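Local atomic coordinates of BsaWI endonuclease (Geobacillus stearothermophilus, PDB entry 4ZSF), a protein that probably cleaves DNA as a metal-dependent restriction endonuclease of the PD-(D/E)XK nuclease family, here captured in a pre-specific DNA complex. Residues E5-T10 with R34-S39; P129-W134 with A185-V190; Y147-N152 with E156-C161. One frame throughout, in Å; residues are numbered along the deposited sequence.

Contact 1: E5-T10 with R34-S39; sequences EYCIST and RDTMIS
The Y6 ring meets S39 at its edge, where S39 OG lies in the ring plane off the phenol tip, and it carries a hydroxyl from its own helix on one face: T10 OG1 stands 3.2 Å above the plane, over the ring centre. Y6 OH and S39 OG are modelled 2.5 Å apart. That is very short for a hydrogen bond, and S39 was built in two conformers, so the exact length is doubtful. Y6 gets its hydroxyl across to the second helix because CG is anti to the backbone N (chi1 179°), which swings the ring out beside its own carbonyl. That carbonyl is busy: Y6 O takes both the backbone N of T10 and T10 OG1, the latter at 2.7 Å. Helices 3-22 and 25-43 form an antiparallel helical hairpin here, the short segments 9.6 Å apart with their directions at 150°. Beside the tyrosine the packing is between small side chains. T36 points toward helix 3-22 and slides past T10 in the opposite sense, with T10 CG2 3.7 Å from T36 OG1. The T36 hydroxyl is already spent on A32 O one turn back, so this is contact and not bonding. The methyl does the rest: T36 CG2 touches C7 O at 3.6 Å and C7 CB at 4.0 Å. C7 also packs on A40 and on A55 of helix 49-65. M37 points away from helix 3-22 and packs on M94 of the second subunit; R34 makes a salt bridge to E93 of that subunit.

Contact 2: P129-W134 with A185-V190; sequences PRDINW and AFFWSV
W134 lays its indole along F187 and over A185. From CB the side chain leaves helix 129-134 with CG anti to the backbone N (chi1 -177°), which carries the ring system straight out toward the 185-190 segment. At CE2 and CZ2, each 3.9 Å from A185 CB, a CH-pi contact forms in which the methyl sits over the face, 21° off the ring normal and shifted toward the rim. Further round the six-membered ring, W134 CE3 and CZ3 both lie 3.5 Å from F187 CE1, and CH2 reaches F187 CD1 at 4.0 Å. The two aromatic planes are only 11° apart but slid so far that the rings barely overlap, their centroids 4.8 Å apart. A185 CB lies in the plane of the F187 ring, at its edge, so methyl and phenyl make one layer beneath the indole. With a leucine in place of W134, the A185 methyl would probably lose the flat surface it rests on and F187 its parallel neighbour, opening a gap between the helix and the loop that leads into strand 188-193. A185 sits at the end of helix 172-184, where F186, with positive phi, closes a Schellman motif; the nuclease sheet strand follows. At the far tip of F187, CZ lies 3.5 Å from D131 OD1, the carboxylate tilted to the ring. D131 OD2 pairs with R260, which also makes a cation-pi interaction with F187 and bonds to A185 O and F186 O. The direct contact is largely apolar, with one carboxylate oxygen against the phenyl tip; R260 supplies the polar linkage between the segments.

Contact 3: Y147-N152 with E156-C161; sequences YITVRN and EYVFGC
I148 and F159 form the apolar centre, on the sheet face turned to helix 243-258. I148 CG2 lies over one face of the F159 ring, 4.0 Å from its centroid, while V150 CG1 touches F159 CD1 at 3.8 Å. Placed between its own N and carbonyl carbon (chi1 69°), the F159 CG turns the ring back across the neighbouring strand, its edge against the backbone of T149 and V150. I148 CG2 also presses on G160 CA at 3.5 Å, where a CB would collide with it. On the reverse face, Y147, V158 and C161 gather under helix 129-140, with C161 SG beside the Y147 ring, 3.9 Å from CE1. Further along that face the chemistry turns polar: T149 OG1 donates to the anti lone pair of E156 OE2, 2.6 Å away, and R109 NE grips the same oxygen in a salt bridge. R151 stays beyond salt-bridge range of E156. At the turn end of the hairpin, a water links N152 OD1 and Y157 OH. In the backbone, paired bonds join V150 and Y157, but I148 O receives both F159 N at 3.0 Å and, weakly, G160 N. That doubled acceptance, with the register slipping by one residue, is a classic beta bulge, set here in the antiparallel hairpin 146-152/155-165 of the PD-(D/E)XK nuclease sheet.

Overall arrangement
Contact 1 comes first along the chain, in the N-terminal helices, and stands alone: its centre is about 56 Å from that of contact 2 and about 59 Å from that of contact 3, with the long helix 70-103 intervening in sequence. Contacts 2 and 3 have centres about 10 Å apart. Within this pair, helix segment 129-134 precedes both hairpin strands, and 185-190 follows. Strands 155-165 and 188-193 are parallel neighbours in one mixed sheet. Contact 3 pairs two neighbouring strands, while contact 2 packs a helix against the sheet; D239, a calcium ligand of this protein, follows outermost strand 235-238. Contact 1 thus probably belongs to a separate helical part that also meets the second subunit, contacts 2 and 3 to the nuclease core.

Contact 1: E5-T10 with R34-S39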
# COMPACT_ATOMS: atom_id res chain seq x y z
N GLU A 5 3.43 -4.84 -31.81
CA GLU A 5 2.50 -5.72 -32.51
C GLU A 5 2.74 -7.17 -32.15
O GLU A 5 1.78 -7.93 -31.98
CB GLU A 5 2.64 -5.57 -34.03
CG GLU A 5 2.39 -4.15 -34.47
CD GLU A 5 2.68 -3.95 -35.98
OE1 GLU A 5 3.74 -4.38 -36.50
OE2 GLU A 5 1.81 -3.36 -36.64
N TYR A 6 4.00 -7.56 -32.08
CA TYR A 6 4.35 -8.92 -31.74
C TYR A 6 3.82 -9.25 -30.33
O TYR A 6 3.31 -10.36 -30.10
CB TYR A 6 5.87 -9.12 -31.78
CG TYR A 6 6.28 -10.52 -31.42
CD1 TYR A 6 6.24 -11.53 -32.36
CD2 TYR A 6 6.64 -10.85 -30.11
CE1 TYR A 6 6.58 -12.85 -32.04
CE2 TYR A 6 6.99 -12.15 -29.78
CZ TYR A 6 6.97 -13.14 -30.74
OH TYR A 6 7.32 -14.41 -30.41
N CYS A 7 4.00 -8.33 -29.40
CA CYS A 7 3.58 -8.64 -27.99
C CYS A 7 2.09 -8.77 -27.89
O CYS A 7 1.57 -9.65 -27.20
CB CYS A 7 4.04 -7.57 -27.01
SG CYS A 7 5.79 -7.68 -26.69
N ILE A 8 1.39 -7.87 -28.58
CA ILE A 8 -0.07 -7.85 -28.52
C ILE A 8 -0.59 -9.21 -29.03
O ILE A 8 -1.47 -9.87 -28.41
CB ILE A 8 -0.66 -6.74 -29.43
CG1 ILE A 8 -0.41 -5.32 -28.90
CG2 ILE A 8 -2.14 -6.98 -29.71
CD1 ILE A 8 -0.52 -5.17 -27.45
N SER A 9 -0.03 -9.65 -30.15
CA SER A 9 -0.58 -10.82 -30.84
C SER A 9 -0.15 -12.08 -30.11
O SER A 9 -0.91 -13.04 -29.99
CB SER A 9 -0.14 -10.84 -32.32
OG SER A 9 1.22 -11.20 -32.44
N THR A 10 1.07 -12.08 -29.59
CA THR A 10 1.60 -13.25 -28.91
C THR A 10 0.94 -13.48 -27.54
O THR A 10 0.59 -14.63 -27.20
CB THR A 10 3.13 -13.13 -28.76
OG1 THR A 10 3.72 -13.03 -30.08
CG2 THR A 10 3.73 -14.32 -27.99
N ARG A 34 4.61 -14.16 -18.99
CA ARG A 34 5.98 -14.68 -18.89
C ARG A 34 6.50 -15.07 -20.26
O ARG A 34 7.62 -14.72 -20.67
CB ARG A 34 5.89 -15.89 -17.92
CG ARG A 34 7.05 -16.69 -17.52
CD ARG A 34 6.50 -17.55 -16.31
NE ARG A 34 5.69 -18.69 -16.75
CZ ARG A 34 4.50 -19.10 -16.26
NH1 ARG A 34 3.83 -18.47 -15.29
NH2 ARG A 34 3.94 -20.18 -16.80
N ASP A 35 5.68 -15.82 -20.99
CA ASP A 35 6.19 -16.37 -22.27
C ASP A 35 6.22 -15.33 -23.37
O ASP A 35 7.06 -15.39 -24.28
CB ASP A 35 5.33 -17.58 -22.69
CG ASP A 35 5.62 -18.84 -21.85
OD1 ASP A 35 6.44 -18.83 -20.87
OD2 ASP A 35 4.94 -19.85 -22.15
N THR A 36 5.35 -14.32 -23.28
CA THR A 36 5.41 -13.26 -24.28
C THR A 36 6.67 -12.42 -24.00
O THR A 36 7.35 -12.04 -24.95
CB THR A 36 4.16 -12.38 -24.27
OG1 THR A 36 3.04 -13.23 -24.57
CG2 THR A 36 4.26 -11.24 -25.35
N MET A 37 6.94 -12.11 -22.72
CA MET A 37 8.16 -11.34 -22.36
C MET A 37 9.41 -12.09 -22.90
O MET A 37 10.29 -11.53 -23.58
CB MET A 37 8.24 -11.14 -20.84
CG MET A 37 9.47 -10.33 -20.38
SD MET A 37 9.51 -8.64 -21.08
CE MET A 37 10.57 -7.93 -19.81
N ILE A 38 9.48 -13.38 -22.63
CA ILE A 38 10.66 -14.16 -23.04
C ILE A 38 10.78 -14.18 -24.57
O ILE A 38 11.85 -13.91 -25.10
CB ILE A 38 10.61 -15.60 -22.47
CG1 ILE A 38 10.82 -15.57 -20.96
CG2 ILE A 38 11.71 -16.54 -23.19
CD1 ILE A 38 10.52 -16.94 -20.30
N SER A 39 9.67 -14.48 -25.24
CA SER A 39 9.63 -14.62 -26.71
C SER A 39 10.00 -13.34 -27.41
O SER A 39 10.78 -13.33 -28.39
CB SER A 39 8.23 -15.06 -27.15
OG SER A 39 8.28 -15.56 -28.47

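Contact 2: P129-W134 with A185-V190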
# COMPACT_ATOMS: atom_id res chain seq x y z
N PRO A 129 3.89 16.09 29.35
CA PRO A 129 4.91 15.73 28.35
C PRO A 129 4.82 14.27 27.91
O PRO A 129 5.06 13.96 26.74
CB PRO A 129 6.24 16.01 29.08
CG PRO A 129 5.92 17.11 29.95
CD PRO A 129 4.48 16.94 30.40
N ARG A 130 4.50 13.36 28.82
CA ARG A 130 4.27 11.98 28.43
C ARG A 130 3.22 11.81 27.26
O ARG A 130 3.42 11.07 26.30
CB ARG A 130 3.81 11.20 29.66
CG ARG A 130 3.50 9.79 29.39
CD ARG A 130 3.26 9.00 30.65
NE ARG A 130 2.80 7.69 30.24
CZ ARG A 130 2.86 6.63 31.01
NH1 ARG A 130 3.35 6.75 32.25
NH2 ARG A 130 2.41 5.46 30.55
N ASP A 131 2.10 12.50 27.38
CA ASP A 131 1.12 12.54 26.29
C ASP A 131 1.67 13.18 25.01
O ASP A 131 1.40 12.70 23.90
CB ASP A 131 -0.12 13.37 26.67
CG ASP A 131 -1.10 12.65 27.56
OD1 ASP A 131 -1.03 11.41 27.73
OD2 ASP A 131 -2.02 13.39 28.03
N ILE A 132 2.37 14.31 25.17
CA ILE A 132 2.91 15.01 24.00
C ILE A 132 3.80 14.06 23.21
O ILE A 132 3.72 13.98 21.99
CB ILE A 132 3.75 16.25 24.39
CG1 ILE A 132 2.90 17.27 25.14
CG2 ILE A 132 4.37 16.91 23.14
CD1 ILE A 132 1.71 17.77 24.36
N ASN A 133 4.66 13.35 23.91
CA ASN A 133 5.57 12.41 23.27
C ASN A 133 4.84 11.29 22.54
O ASN A 133 5.20 10.92 21.41
CB ASN A 133 6.51 11.83 24.30
CG ASN A 133 7.54 12.85 24.71
OD1 ASN A 133 7.76 13.80 23.99
ND2 ASN A 133 8.12 12.69 25.89
N TRP A 134 3.81 10.78 23.19
CA TRP A 134 3.00 9.74 22.60
C TRP A 134 2.25 10.25 21.35
O TRP A 134 2.20 9.58 20.32
CB TRP A 134 2.00 9.21 23.63
CG TRP A 134 1.17 8.07 23.10
CD1 TRP A 134 1.53 6.75 23.04
CD2 TRP A 134 -0.13 8.17 22.49
NE1 TRP A 134 0.51 6.01 22.49
CE2 TRP A 134 -0.52 6.86 22.13
CE3 TRP A 134 -1.02 9.23 22.25
CZ2 TRP A 134 -1.76 6.57 21.54
CZ3 TRP A 134 -2.26 8.95 21.65
CH2 TRP A 134 -2.61 7.62 21.30
N ALA A 185 -3.69 4.11 26.27
CA ALA A 185 -3.05 5.38 26.62
C ALA A 185 -3.99 6.38 27.24
O ALA A 185 -3.59 7.51 27.50
CB ALA A 185 -2.42 6.02 25.38
N PHE A 186 -5.23 5.94 27.47
CA PHE A 186 -6.28 6.73 28.13
C PHE A 186 -6.63 7.95 27.29
O PHE A 186 -6.81 9.06 27.81
CB PHE A 186 -5.89 7.15 29.56
CG PHE A 186 -5.57 5.99 30.45
CD1 PHE A 186 -6.58 5.32 31.17
CD2 PHE A 186 -4.26 5.54 30.56
CE1 PHE A 186 -6.27 4.24 32.00
CE2 PHE A 186 -3.94 4.44 31.35
CZ PHE A 186 -4.95 3.81 32.13
N PHE A 187 -6.89 7.70 26.00
CA PHE A 187 -7.58 8.70 25.16
C PHE A 187 -8.90 8.11 24.67
O PHE A 187 -9.02 6.89 24.47
CB PHE A 187 -6.74 9.06 23.94
CG PHE A 187 -5.48 9.85 24.29
CD1 PHE A 187 -4.28 9.20 24.58
CD2 PHE A 187 -5.53 11.25 24.33
CE1 PHE A 187 -3.12 9.95 24.92
CE2 PHE A 187 -4.37 11.98 24.66
CZ PHE A 187 -3.21 11.34 24.95
N TRP A 188 -9.86 9.01 24.42
CA TRP A 188 -11.09 8.60 23.68
C TRP A 188 -10.67 8.16 22.31
O TRP A 188 -9.95 8.88 21.63
CB TRP A 188 -12.00 9.80 23.61
CG TRP A 188 -13.39 9.51 23.14
CD1 TRP A 188 -14.19 8.42 23.47
CD2 TRP A 188 -14.17 10.36 22.29
NE1 TRP A 188 -15.43 8.60 22.88
CE2 TRP A 188 -15.43 9.77 22.16
CE3 TRP A 188 -13.91 11.59 21.63
CZ2 TRP A 188 -16.46 10.37 21.39
CZ3 TRP A 188 -14.91 12.17 20.88
CH2 TRP A 188 -16.16 11.54 20.73
N SER A 189 -11.13 6.98 21.87
CA SER A 189 -10.67 6.51 20.56
C SER A 189 -11.89 6.14 19.73
O SER A 189 -12.62 5.22 20.07
CB SER A 189 -9.73 5.30 20.69
OG SER A 189 -9.31 4.89 19.39
N VAL A 190 -12.13 6.89 18.67
CA VAL A 190 -13.34 6.60 17.90
C VAL A 190 -13.10 6.56 16.41
O VAL A 190 -12.03 6.94 15.93
CB VAL A 190 -14.47 7.65 18.20
CG1 VAL A 190 -14.90 7.55 19.68
CG2 VAL A 190 -13.99 9.06 17.84

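Contact 3: Y147-N152 with E156-C161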
# COMPACT_ATOMS: atom_id res chain seq x y z
N TYR A 147 -7.84 14.70 15.48
CA TYR A 147 -7.72 14.71 16.94
C TYR A 147 -8.78 15.66 17.50
O TYR A 147 -9.25 16.57 16.78
CB TYR A 147 -6.34 15.15 17.39
CG TYR A 147 -5.28 14.13 17.04
CD1 TYR A 147 -4.99 13.09 17.91
CD2 TYR A 147 -4.65 14.17 15.79
CE1 TYR A 147 -4.00 12.14 17.59
CE2 TYR A 147 -3.66 13.21 15.44
CZ TYR A 147 -3.36 12.20 16.35
OH TYR A 147 -2.35 11.27 16.07
N ILE A 148 -9.15 15.48 18.77
CA ILE A 148 -10.15 16.42 19.32
C ILE A 148 -9.62 16.97 20.64
O ILE A 148 -9.03 16.22 21.46
CB ILE A 148 -11.55 15.78 19.44
CG1 ILE A 148 -12.60 16.79 19.95
CG2 ILE A 148 -11.54 14.46 20.29
CD1 ILE A 148 -14.10 16.27 19.77
N THR A 149 -9.88 18.26 20.88
CA THR A 149 -9.38 18.91 22.07
C THR A 149 -10.48 19.53 22.89
O THR A 149 -11.61 19.77 22.36
CB THR A 149 -8.41 20.06 21.76
OG1 THR A 149 -9.13 21.12 21.12
CG2 THR A 149 -7.26 19.62 20.86
N VAL A 150 -10.16 19.83 24.14
CA VAL A 150 -11.11 20.53 25.03
C VAL A 150 -10.34 21.62 25.76
O VAL A 150 -9.16 21.43 26.08
CB VAL A 150 -11.77 19.58 26.05
CG1 VAL A 150 -10.68 18.93 26.97
CG2 VAL A 150 -12.79 20.33 26.86
N ARG A 151 -10.99 22.77 25.97
CA ARG A 151 -10.39 23.88 26.67
C ARG A 151 -10.77 23.83 28.14
O ARG A 151 -11.93 23.67 28.48
CB ARG A 151 -10.83 25.20 25.99
CG ARG A 151 -10.26 26.44 26.58
CD ARG A 151 -10.19 27.55 25.51
NE ARG A 151 -8.97 27.41 24.71
CZ ARG A 151 -7.83 28.04 24.99
NH1 ARG A 151 -7.78 28.88 26.01
NH2 ARG A 151 -6.75 27.85 24.23
N ASN A 152 -9.78 23.87 29.01
CA ASN A 152 -10.03 23.83 30.45
C ASN A 152 -9.03 24.76 31.13
O ASN A 152 -7.84 24.65 30.91
CB ASN A 152 -9.91 22.38 30.98
CG ASN A 152 -10.18 22.27 32.47
OD1 ASN A 152 -9.24 22.34 33.29
ND2 ASN A 152 -11.45 22.15 32.84
N GLU A 156 -5.54 24.12 26.31
CA GLU A 156 -6.20 23.23 25.39
C GLU A 156 -5.55 21.86 25.49
O GLU A 156 -4.32 21.72 25.39
CB GLU A 156 -6.08 23.81 23.94
CG GLU A 156 -6.78 22.97 22.86
CD GLU A 156 -6.88 23.69 21.51
OE1 GLU A 156 -6.26 24.80 21.34
OE2 GLU A 156 -7.60 23.16 20.62
N TYR A 157 -6.39 20.84 25.67
CA TYR A 157 -5.93 19.47 25.88
C TYR A 157 -6.41 18.57 24.78
O TYR A 157 -7.60 18.55 24.53
CB TYR A 157 -6.48 18.92 27.18
CG TYR A 157 -5.98 19.69 28.38
CD1 TYR A 157 -4.78 19.34 28.99
CD2 TYR A 157 -6.69 20.81 28.87
CE1 TYR A 157 -4.31 20.06 30.12
CE2 TYR A 157 -6.22 21.52 29.99
CZ TYR A 157 -5.05 21.15 30.59
OH TYR A 157 -4.62 21.87 31.68
N VAL A 158 -5.51 17.77 24.17
CA VAL A 158 -6.00 16.69 23.31
C VAL A 158 -6.58 15.57 24.19
O VAL A 158 -5.90 15.06 25.07
CB VAL A 158 -4.86 16.11 22.43
CG1 VAL A 158 -5.35 14.86 21.66
CG2 VAL A 158 -4.38 17.18 21.51
N PHE A 159 -7.84 15.17 23.95
CA PHE A 159 -8.38 14.06 24.76
C PHE A 159 -8.84 12.89 23.87
O PHE A 159 -9.21 11.83 24.40
CB PHE A 159 -9.55 14.53 25.64
CG PHE A 159 -10.85 14.90 24.85
CD1 PHE A 159 -11.05 16.20 24.36
CD2 PHE A 159 -11.85 13.92 24.63
CE1 PHE A 159 -12.25 16.53 23.63
CE2 PHE A 159 -13.02 14.24 23.98
CZ PHE A 159 -13.22 15.49 23.46
N GLY A 160 -8.90 13.09 22.54
CA GLY A 160 -9.42 12.00 21.72
C GLY A 160 -8.70 11.86 20.39
O GLY A 160 -8.13 12.86 19.88
N CYS A 161 -8.66 10.62 19.89
CA CYS A 161 -8.01 10.24 18.63
C CYS A 161 -9.11 9.67 17.73
O CYS A 161 -9.94 8.85 18.17
CB CYS A 161 -6.97 9.14 18.90
SG CYS A 161 -5.66 9.64 20.03
O HOH W 1 -6.68 22.49 33.52